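Local structure of Dye-decolorizing peroxidase (Irpex lacteus, 7D8M) at residues Gly58-Ala61 with Asn62-Leu65; Trp109-Ala112 with Phe113-Thr116; Glu129-Thr132 with Ala133-Arg136. The protein probably acts as a heme b peroxidase of the DyP family, using hydrogen peroxide to oxidise dyes and related aromatic compounds. One frame throughout, in Å; residues are numbered along the deposited sequence.

Interaction 1. Residues Gly58-Ala61 with Asn62-Leu65; sequences GPVA and NQPL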
loop_
_atom_site.group_PDB
_atom_site.type_symbol
_atom_site.label_atom_id
_atom_site.label_comp_id
_atom_site.label_asym_id
_atom_site.label_seq_id
_atom_site.Cartn_x
_atom_site.Cartn_y
_atom_site.Cartn_z
ATOM N N GLY A 58 -23.141 0.974 -0.581
ATOM C CA GLY A 58 -24.582 0.924 -0.628
ATOM C C GLY A 58 -25.123 -0.451 -0.302
ATOM O O GLY A 58 -24.387 -1.395 0.030
ATOM N N PRO A 59 -26.444 -0.587 -0.423
ATOM C CA PRO A 59 -27.095 -1.840 -0.021
ATOM C C PRO A 59 -26.519 -3.035 -0.763
ATOM O O PRO A 59 -26.213 -2.967 -1.955
ATOM C CB PRO A 59 -28.568 -1.609 -0.375
ATOM C CG PRO A 59 -28.576 -0.460 -1.329
ATOM C CD PRO A 59 -27.386 0.378 -1.010
ATOM N N VAL A 60 -26.355 -4.135 -0.023
ATOM C CA VAL A 60 -25.820 -5.374 -0.574
ATOM C C VAL A 60 -26.644 -5.857 -1.761
ATOM O O VAL A 60 -26.134 -6.589 -2.619
ATOM C CB VAL A 60 -25.748 -6.434 0.548
ATOM C CG1 VAL A 60 -25.209 -7.758 0.033
ATOM C CG2 VAL A 60 -24.892 -5.925 1.698
ATOM N N ALA A 61 -27.907 -5.431 -1.850
ATOM C CA ALA A 61 -28.784 -5.906 -2.918
ATOM C C ALA A 61 -28.268 -5.514 -4.297
ATOM O O ALA A 61 -28.427 -6.269 -5.261
ATOM C CB ALA A 61 -30.197 -5.367 -2.710
ATOM N N ASN A 62 -27.655 -4.336 -4.421
ATOM C CA ASN A 62 -27.175 -3.871 -5.715
ATOM C C ASN A 62 -25.705 -4.187 -5.951
ATOM O O ASN A 62 -25.088 -3.591 -6.842
ATOM C CB ASN A 62 -27.420 -2.369 -5.863
ATOM C CG ASN A 62 -28.834 -1.981 -5.491
ATOM O OD1 ASN A 62 -29.800 -2.584 -5.974
ATOM N ND2 ASN A 62 -28.968 -0.968 -4.642
ATOM N N GLN A 63 -25.138 -5.113 -5.186
ATOM C CA GLN A 63 -23.732 -5.394 -5.419
ATOM C C GLN A 63 -23.561 -6.603 -6.323
ATOM O O GLN A 63 -24.246 -7.615 -6.140
ATOM C CB GLN A 63 -23.019 -5.654 -4.097
ATOM C CG GLN A 63 -22.981 -4.456 -3.182
ATOM C CD GLN A 63 -22.251 -4.759 -1.889
ATOM O OE1 GLN A 63 -21.959 -5.917 -1.591
ATOM N NE2 GLN A 63 -21.945 -3.719 -1.119
ATOM N N PRO A 64 -22.654 -6.545 -7.291
ATOM C CA PRO A 64 -22.392 -7.715 -8.134
ATOM C C PRO A 64 -21.579 -8.759 -7.373
ATOM O O PRO A 64 -21.082 -8.524 -6.274
ATOM C CB PRO A 64 -21.604 -7.131 -9.309
ATOM C CG PRO A 64 -20.905 -5.940 -8.729
ATOM C CD PRO A 64 -21.744 -5.423 -7.584
ATOM N N LEU A 65 -21.446 -9.937 -7.989
ATOM C CA LEU A 65 -20.739 -11.023 -7.315
ATOM C C LEU A 65 -19.253 -10.718 -7.140
ATOM O O LEU A 65 -18.629 -11.225 -6.201
ATOM C CB LEU A 65 -20.938 -12.328 -8.080
ATOM C CG LEU A 65 -22.331 -12.933 -7.895
ATOM C CD1 LEU A 65 -22.421 -14.288 -8.572
ATOM C CD2 LEU A 65 -22.647 -13.054 -6.418
#
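The Gln63 amide lies with one face against Val60, whose CA is 3.9 Å from Gln63 CD; Val60 CG1 lies above the same face, near OE1. Gly58 O approaches Gln63 NE2 from that side too, at a slant, and at 3.6 Å it is no more than a close approach. The Asn62 amide has the main-chain carbon Ala61 C over one face, with Ala61 C and Asn62 OD1 3.7 Å apart, while Asn62 ND2 meets the Pro59 ring at CG, 3.4 Å away. Two successive i to i+3 backbone bonds set this up: Asn62 N gives to Pro59 O at 3.2 Å and Gln63 N to Val60 O at 3.1 Å. From there the Gln63 side chain starts beside its own backbone N (chi1 -65°) and runs out extended, which carries NE2 back to a hydrogen bond with Thr55 O of helix 53-57. Replacing Gln63 with an alanine would probably leave Thr55 O without this partner and bare the flank of Val60. The chemistry is that of an exposed tight turn: two main-chain hydrogen bonds hold its shape, and one amide ties the loop back to the helix it has just left.

Interaction 2. Residues Trp109-Ala112 with Phe113-Thr116; sequences WEEA and FKGT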
loop_
_atom_site.group_PDB
_atom_site.type_symbol
_atom_site.label_atom_id
_atom_site.label_comp_id
_atom_site.label_asym_id
_atom_site.label_seq_id
_atom_site.Cartn_x
_atom_site.Cartn_y
_atom_site.Cartn_z
ATOM N N TRP A 109 12.765 -8.947 -9.942
ATOM C CA TRP A 109 11.457 -8.567 -10.465
ATOM C C TRP A 109 10.824 -9.703 -11.257
ATOM O O TRP A 109 11.508 -10.430 -11.984
ATOM C CB TRP A 109 11.571 -7.345 -11.373
ATOM C CG TRP A 109 11.528 -6.060 -10.664
ATOM C CD1 TRP A 109 12.130 -5.758 -9.475
ATOM C CD2 TRP A 109 10.858 -4.872 -11.090
ATOM N NE1 TRP A 109 11.876 -4.453 -9.137
ATOM C CE2 TRP A 109 11.092 -3.888 -10.111
ATOM C CE3 TRP A 109 10.072 -4.546 -12.199
ATOM C CZ2 TRP A 109 10.564 -2.601 -10.205
ATOM C CZ3 TRP A 109 9.553 -3.266 -12.294
ATOM C CH2 TRP A 109 9.801 -2.311 -11.302
ATOM N N GLU A 110 9.507 -9.855 -11.108
ATOM C CA GLU A 110 8.743 -10.653 -12.058
ATOM C C GLU A 110 9.008 -10.152 -13.470
ATOM O O GLU A 110 9.019 -8.946 -13.719
ATOM C CB GLU A 110 7.245 -10.567 -11.759
ATOM C CG GLU A 110 6.846 -11.056 -10.381
ATOM C CD GLU A 110 6.991 -12.563 -10.209
ATOM O OE1 GLU A 110 6.928 -13.299 -11.222
ATOM O OE2 GLU A 110 7.178 -12.998 -9.046
ATOM N N GLU A 111 9.211 -11.089 -14.397
ATOM C CA GLU A 111 9.651 -10.716 -15.739
ATOM C C GLU A 111 8.660 -9.777 -16.421
ATOM O O GLU A 111 9.066 -8.806 -17.070
ATOM C CB GLU A 111 9.869 -11.973 -16.581
ATOM C CG GLU A 111 10.382 -11.697 -17.979
ATOM C CD GLU A 111 11.756 -11.044 -17.976
ATOM O OE1 GLU A 111 12.535 -11.287 -17.026
ATOM O OE2 GLU A 111 12.059 -10.291 -18.930
ATOM N N ALA A 112 7.355 -10.041 -16.274
ATOM C CA ALA A 112 6.344 -9.244 -16.962
ATOM C C ALA A 112 6.434 -7.760 -16.632
ATOM O O ALA A 112 6.008 -6.929 -17.443
ATOM C CB ALA A 112 4.941 -9.759 -16.624
ATOM N N PHE A 113 6.977 -7.405 -15.474
ATOM C CA PHE A 113 7.073 -6.004 -15.086
ATOM C C PHE A 113 8.339 -5.323 -15.590
ATOM O O PHE A 113 8.438 -4.088 -15.503
ATOM C CB PHE A 113 7.012 -5.875 -13.558
ATOM C CG PHE A 113 5.681 -6.227 -12.973
ATOM C CD1 PHE A 113 4.532 -5.583 -13.402
ATOM C CD2 PHE A 113 5.577 -7.197 -11.997
ATOM C CE1 PHE A 113 3.294 -5.906 -12.873
ATOM C CE2 PHE A 113 4.340 -7.530 -11.458
ATOM C CZ PHE A 113 3.198 -6.883 -11.903
ATOM N N LYS A 114 9.305 -6.087 -16.106
ATOM C CA LYS A 114 10.634 -5.550 -16.405
ATOM C C LYS A 114 10.611 -4.859 -17.768
ATOM O O LYS A 114 11.232 -5.280 -18.747
ATOM C CB LYS A 114 11.682 -6.651 -16.335
ATOM C CG LYS A 114 11.740 -7.323 -14.972
ATOM C CD LYS A 114 12.821 -8.383 -14.905
ATOM C CE LYS A 114 14.193 -7.751 -14.714
ATOM N NZ LYS A 114 15.219 -8.795 -14.464
ATOM N N GLY A 115 9.876 -3.765 -17.811
ATOM C CA GLY A 115 9.803 -2.966 -19.014
ATOM C C GLY A 115 8.558 -2.105 -18.978
ATOM O O GLY A 115 8.122 -1.669 -17.912
ATOM N N THR A 116 7.998 -1.879 -20.167
ATOM C CA THR A 116 6.810 -1.051 -20.315
ATOM C C THR A 116 5.745 -1.793 -21.113
ATOM O O THR A 116 4.909 -1.174 -21.776
ATOM C CB THR A 116 7.153 0.288 -20.971
ATOM O OG1 THR A 116 7.754 0.050 -22.252
ATOM C CG2 THR A 116 8.125 1.084 -20.094
HETATM O O HOH W 1 14.178 -10.890 -12.976
#
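Trp109 and Phe113 form the tight side of this turn. Phe113 CB comes in obliquely at Trp109 CE3, 3.6 Å away, and Phe113 O lies at the edge of the indole, near its plane, 3.5 Å from Trp109 CZ3. The two side chains cross at about a right angle. Phe113 CD2 in turn packs on Glu110 CB at 3.8 Å, and Lys114 CG belongs to the packed part as well, 3.6 Å from Trp109 CB. Further in, the Phe113 ring meets Phe29 edge-to-face and also touches Tyr151. Trp109 NE1 is hydrogen-bonded to Asp104 OD2.

The solvent side begins beyond Lys114 CG, where a bend at chi3 (79°) turns CE and NZ outward to a water. Lys114 NZ gives to this water at 2.8 Å, and the water in turn donates to Trp109 O; NZ also has a weak hydrogen bond to Thr106 O. Glu111, exposed, brings OE1 beside Lys114 CD, yet OE1 stays 4.5 Å from Lys114 NZ, beyond a salt bridge; the attraction there is probably weak.

Between the two flanks the backbone bonds Phe113 N to Glu110 O and Lys114 N to Glu111 O close a short 3-10 turn. An inverse gamma turn centred on Lys114 follows, with Gly115 in a conformation that calls for glycine. The contact thus splits by chemistry: aromatic carbon packs the inner side, and on the outer side a water joins the lysine ammonium to the main chain.

Interaction 3. Residues Glu129-Thr132 with Ala133-Arg136; sequences ESIT and AQYR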
loop_
_atom_site.group_PDB
_atom_site.type_symbol
_atom_site.label_atom_id
_atom_site.label_comp_id
_atom_site.label_asym_id
_atom_site.label_seq_id
_atom_site.Cartn_x
_atom_site.Cartn_y
_atom_site.Cartn_z
ATOM N N GLU A 129 -12.308 -17.585 -5.056
ATOM C CA GLU A 129 -11.435 -17.611 -6.222
ATOM C C GLU A 129 -12.143 -18.153 -7.453
ATOM O O GLU A 129 -11.705 -17.876 -8.573
ATOM C CB GLU A 129 -10.186 -18.438 -5.922
ATOM C CG GLU A 129 -9.311 -17.771 -4.883
ATOM C CD GLU A 129 -8.046 -18.551 -4.555
ATOM O OE1 GLU A 129 -8.002 -19.770 -4.846
ATOM O OE2 GLU A 129 -7.097 -17.934 -4.004
ATOM N N SER A 130 -13.221 -18.922 -7.270
ATOM C CA SER A 130 -14.027 -19.355 -8.405
ATOM C C SER A 130 -14.652 -18.166 -9.125
ATOM O O SER A 130 -14.692 -18.131 -10.362
ATOM C CB SER A 130 -15.104 -20.334 -7.935
ATOM O OG SER A 130 -16.205 -20.302 -8.818
ATOM N N ILE A 131 -15.148 -17.185 -8.369
ATOM C CA ILE A 131 -15.799 -16.036 -8.994
ATOM C C ILE A 131 -14.775 -15.101 -9.633
ATOM O O ILE A 131 -15.005 -14.576 -10.729
ATOM C CB ILE A 131 -16.677 -15.298 -7.970
ATOM C CG1 ILE A 131 -17.789 -16.218 -7.454
ATOM C CG2 ILE A 131 -17.303 -14.066 -8.584
ATOM C CD1 ILE A 131 -18.669 -15.558 -6.436
ATOM N N THR A 132 -13.638 -14.846 -8.963
ATOM C CA THR A 132 -12.627 -14.009 -9.609
ATOM C C THR A 132 -12.112 -14.664 -10.886
ATOM O O THR A 132 -11.817 -13.969 -11.866
ATOM C CB THR A 132 -11.445 -13.704 -8.668
ATOM O OG1 THR A 132 -10.746 -14.916 -8.369
ATOM C CG2 THR A 132 -11.907 -13.008 -7.383
ATOM N N ALA A 133 -12.018 -15.997 -10.907
ATOM C CA ALA A 133 -11.595 -16.678 -12.124
ATOM C C ALA A 133 -12.661 -16.560 -13.208
ATOM O O ALA A 133 -12.344 -16.411 -14.394
ATOM C CB ALA A 133 -11.292 -18.144 -11.823
ATOM N N GLN A 134 -13.930 -16.616 -12.801
ATOM C CA GLN A 134 -15.050 -16.421 -13.717
ATOM C C GLN A 134 -14.969 -15.064 -14.399
ATOM O O GLN A 134 -15.056 -14.964 -15.632
ATOM C CB GLN A 134 -16.354 -16.542 -12.933
ATOM C CG GLN A 134 -17.470 -17.307 -13.613
ATOM C CD GLN A 134 -18.374 -17.976 -12.588
ATOM O OE1 GLN A 134 -18.860 -17.329 -11.655
ATOM N NE2 GLN A 134 -18.586 -19.278 -12.744
ATOM N N TYR A 135 -14.830 -14.000 -13.602
ATOM C CA TYR A 135 -14.717 -12.657 -14.161
ATOM C C TYR A 135 -13.501 -12.536 -15.072
ATOM O O TYR A 135 -13.558 -11.869 -16.114
ATOM C CB TYR A 135 -14.652 -11.629 -13.036
ATOM C CG TYR A 135 -16.009 -11.163 -12.572
ATOM C CD1 TYR A 135 -16.887 -12.040 -11.940
ATOM C CD2 TYR A 135 -16.423 -9.849 -12.772
ATOM C CE1 TYR A 135 -18.137 -11.622 -11.518
ATOM C CE2 TYR A 135 -17.682 -9.424 -12.357
ATOM C CZ TYR A 135 -18.528 -10.314 -11.726
ATOM O OH TYR A 135 -19.769 -9.904 -11.300
ATOM N N ARG A 136 -12.387 -13.168 -14.695
ATOM C CA ARG A 136 -11.221 -13.195 -15.574
ATOM C C ARG A 136 -11.547 -13.903 -16.887
ATOM O O ARG A 136 -11.228 -13.403 -17.972
ATOM C CB ARG A 136 -10.053 -13.886 -14.871
ATOM C CG ARG A 136 -8.710 -13.776 -15.586
ATOM C CD ARG A 136 -8.286 -15.039 -16.328
ATOM N NE ARG A 136 -8.814 -16.293 -15.785
ATOM C CZ ARG A 136 -8.172 -17.086 -14.934
ATOM N NH1 ARG A 136 -6.973 -16.753 -14.479
ATOM N NH2 ARG A 136 -8.740 -18.211 -14.529
#
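Tyr135 packs one helical turn beyond Ile131, and its side chain can be walked outward. CB is 3.8 Å from Ile131 O; next, CD1 comes within 3.4 Å of that same oxygen, which sits at the ring edge, near its plane. CE1 then meets the Ile131 methyl CG2 at 3.9 Å, the two side chains lying side by side and pointing the same way. Ile131 CG1 stands beside the backbone N (chi1 -62°), which puts CG2 on the tyrosine side. At the tip, OH takes a weak hydrogen bond from Ala66 N. Ile131 O works twice, as a close neighbour of the ring and as acceptor for Tyr135 N, a 2.9 Å bond that is nearly straight at 170°. It belongs to a ladder of i to i+4 bonds running from Ala133 N on Glu129 O to Arg136 N on Thr132 O, the signature of an alpha helix. Arg136, bent at chi2 and chi3, brings its NH1 to a salt bridge with Asp152 OD2. The helix, 129-143, opens with Asp128 OD1 accepting from Ser130 N, and lies against the antiparallel sheet: Thr132 rests on Ile124 and Ser126 of strand 120-126 and on Lys26 of strand 24-32, while Ile131 and Tyr135 lean on the loop Pro64-Ala66 that leads into strand 67-72.

Overall arrangement
The three contacts follow in chain order within the DyP dimeric alpha+beta barrel domain. Interaction 1 links helix 53-57 to strand 67-72, interaction 2 precedes strand 120-126, and interaction 3 opens helix 129-143 just after that strand; 67-72 and 120-126 are neighbours in one four-stranded antiparallel sheet. Interactions 1 and 3 have centres about 17 Å apart and touch, the loop before strand 67-72 lying on the start of helix 129-143. Interaction 2 stands alone, its centre about 36 Å from that of interaction 1 and 24 Å from that of interaction 3. Interactions 1 and 3 thus join a loop and a helix at the periphery, whereas interaction 2 borders both four-stranded sheets, with the Trp109 side chain about 12 Å from the heme.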